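Methyl-coenzyme M reductase gamma subunit (Methermicoccus shengliensis DSM 18856, PDB 7NKG) forms part of the enzyme that, with factor 430 as its nickel cofactor, probably releases methane from methyl-coenzyme M using coenzyme B. Local coordinates at residues P96-W101 / T213-V218. Residues are numbered along the deposited sequence; the frame is centred on the assembly and turned at random.
Sequences PATPYW and TTIYRV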
# COMPACT_ATOMS: atom_id res chain seq x y z
N PRO C 96 32.91 -1.01 -36.66
CA PRO C 96 32.35 -2.19 -37.34
C PRO C 96 31.19 -2.84 -36.58
O PRO C 96 30.16 -3.22 -37.17
CB PRO C 96 33.54 -3.14 -37.46
CG PRO C 96 34.71 -2.26 -37.40
CD PRO C 96 34.37 -1.12 -36.49
N ALA C 97 31.32 -2.89 -35.25
CA ALA C 97 30.32 -3.53 -34.42
C ALA C 97 29.20 -2.63 -33.98
O ALA C 97 29.40 -1.43 -33.76
CB ALA C 97 30.98 -4.09 -33.17
N THR C 98 28.02 -3.23 -33.81
CA THR C 98 26.89 -2.59 -33.17
C THR C 98 26.52 -3.50 -31.98
O THR C 98 26.70 -4.72 -32.06
CB THR C 98 25.69 -2.40 -34.09
OG1 THR C 98 25.41 -3.61 -34.80
CG2 THR C 98 25.87 -1.23 -35.06
N PRO C 99 26.01 -2.94 -30.88
CA PRO C 99 25.72 -3.78 -29.71
C PRO C 99 24.86 -5.03 -30.00
O PRO C 99 25.27 -6.12 -29.60
CB PRO C 99 25.02 -2.79 -28.77
CG PRO C 99 25.68 -1.50 -29.07
CD PRO C 99 25.77 -1.52 -30.58
N TYR C 100 23.71 -4.90 -30.72
CA TYR C 100 22.89 -6.09 -30.96
C TYR C 100 23.65 -7.15 -31.77
O TYR C 100 23.54 -8.34 -31.45
CB TYR C 100 21.54 -5.78 -31.65
CG TYR C 100 20.48 -5.30 -30.67
CD1 TYR C 100 19.95 -6.15 -29.71
CD2 TYR C 100 20.13 -3.96 -30.61
CE1 TYR C 100 19.07 -5.69 -28.73
CE2 TYR C 100 19.25 -3.49 -29.65
CZ TYR C 100 18.74 -4.34 -28.69
OH TYR C 100 17.93 -3.80 -27.71
N TRP C 101 24.47 -6.73 -32.72
CA TRP C 101 25.18 -7.69 -33.58
C TRP C 101 26.38 -8.36 -32.85
O TRP C 101 26.69 -9.51 -33.18
CB TRP C 101 25.53 -7.09 -34.94
CG TRP C 101 24.42 -7.38 -35.91
CD1 TRP C 101 24.33 -8.49 -36.71
CD2 TRP C 101 23.11 -6.77 -35.94
NE1 TRP C 101 23.07 -8.58 -37.26
CE2 TRP C 101 22.31 -7.52 -36.83
CE3 TRP C 101 22.56 -5.63 -35.33
CZ2 TRP C 101 20.99 -7.18 -37.11
CZ3 TRP C 101 21.26 -5.28 -35.64
CH2 TRP C 101 20.48 -6.04 -36.52
N THR C 213 31.13 -1.60 -41.47
CA THR C 213 30.19 -1.38 -40.38
C THR C 213 28.81 -2.04 -40.53
O THR C 213 28.26 -2.13 -41.63
CB THR C 213 30.01 0.12 -40.08
OG1 THR C 213 29.28 0.26 -38.85
CG2 THR C 213 29.30 0.88 -41.22
N THR C 214 28.27 -2.47 -39.36
CA THR C 214 26.92 -2.99 -39.22
C THR C 214 25.96 -1.86 -38.78
O THR C 214 24.82 -2.17 -38.49
CB THR C 214 26.91 -4.14 -38.18
OG1 THR C 214 27.31 -3.64 -36.90
CG2 THR C 214 27.77 -5.33 -38.61
N ILE C 215 26.38 -0.57 -38.73
CA ILE C 215 25.47 0.52 -38.38
C ILE C 215 25.04 1.24 -39.66
O ILE C 215 25.87 1.44 -40.55
CB ILE C 215 26.09 1.56 -37.37
CG1 ILE C 215 24.95 2.34 -36.63
CG2 ILE C 215 27.07 2.56 -38.06
CD1 ILE C 215 25.41 3.19 -35.46
N TYR C 216 23.78 1.66 -39.73
CA TYR C 216 23.31 2.47 -40.85
C TYR C 216 23.58 3.94 -40.48
O TYR C 216 23.50 4.31 -39.31
CB TYR C 216 21.80 2.29 -41.07
CG TYR C 216 21.41 0.94 -41.64
CD1 TYR C 216 21.59 0.65 -42.98
CD2 TYR C 216 20.84 -0.03 -40.83
CE1 TYR C 216 21.18 -0.56 -43.52
CE2 TYR C 216 20.46 -1.26 -41.35
CZ TYR C 216 20.64 -1.53 -42.70
OH TYR C 216 20.29 -2.76 -43.21
N ARG C 217 23.88 4.77 -41.49
CA ARG C 217 24.07 6.21 -41.29
C ARG C 217 23.63 6.91 -42.56
O ARG C 217 23.96 6.45 -43.66
CB ARG C 217 25.53 6.57 -40.98
CG ARG C 217 25.92 6.49 -39.50
CD ARG C 217 27.28 7.14 -39.21
NE ARG C 217 27.30 8.58 -39.47
CZ ARG C 217 26.92 9.54 -38.62
NH1 ARG C 217 26.45 9.23 -37.42
NH2 ARG C 217 27.00 10.82 -38.97
N VAL C 218 22.91 8.03 -42.42
CA VAL C 218 22.41 8.78 -43.57
C VAL C 218 23.56 9.24 -44.50
O VAL C 218 23.32 9.44 -45.69
CB VAL C 218 21.54 9.99 -43.11
CG1 VAL C 218 22.41 11.14 -42.59
CG2 VAL C 218 20.62 10.47 -44.23
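Thr213, the first residue beyond helix 206-212, brings its CA to within 3.7 Å of the carbonyl oxygen Pro96 O. Its OG1 stands anti to the backbone N (chi1 -169°), beside its own carbonyl carbon, where it can take the N-H of Ile215, with OG1 to N at 3.0 Å. The same hydroxyl also bonds to Ala95 O. A threonine suits this corner, since one oxygen both closes a turn in its own chain and bonds to the loop at Ala95.

Thr214 carries most of the polar contact. Its backbone N reaches Pro96 O at 3.0 Å, and its side-chain OG1 reaches the same Pro96 O at 2.9 Å, neither donor lying far from the carbonyl plane. One residue thus grips a single buried carbonyl twice. With its own proton given to Pro96 O, Thr214 OG1 acts as acceptor for the hydroxyl of Thr98: OG1 of Thr98 lies 2.8 Å from OG1 of Thr214. The result is a directed chain, Thr98 to Thr214 to Pro96, accompanied by the ST turn that Thr213 OG1 closes onto Ile215 N. Thr98 holds the N-cap position of helix 99-109, yet its hydroxyl points across to Thr214 instead of capping the helix. Two coil segments, the lead-in to helix 99-109 and the exit from helix 206-212, are joined here, and helix 13-23 packs alongside, with Arg18 NE bonding to Thr214 O and the Arg18 side chain making a cation-pi contact with Trp101.

At Ile215 the contact turns apolar. The methyl CG2 of Thr98 sits 3.6 Å from the branched CB of Ile215 and 4.0 Å from its CG1, a threonine offering a hydroxyl to one neighbour and a methyl to the next.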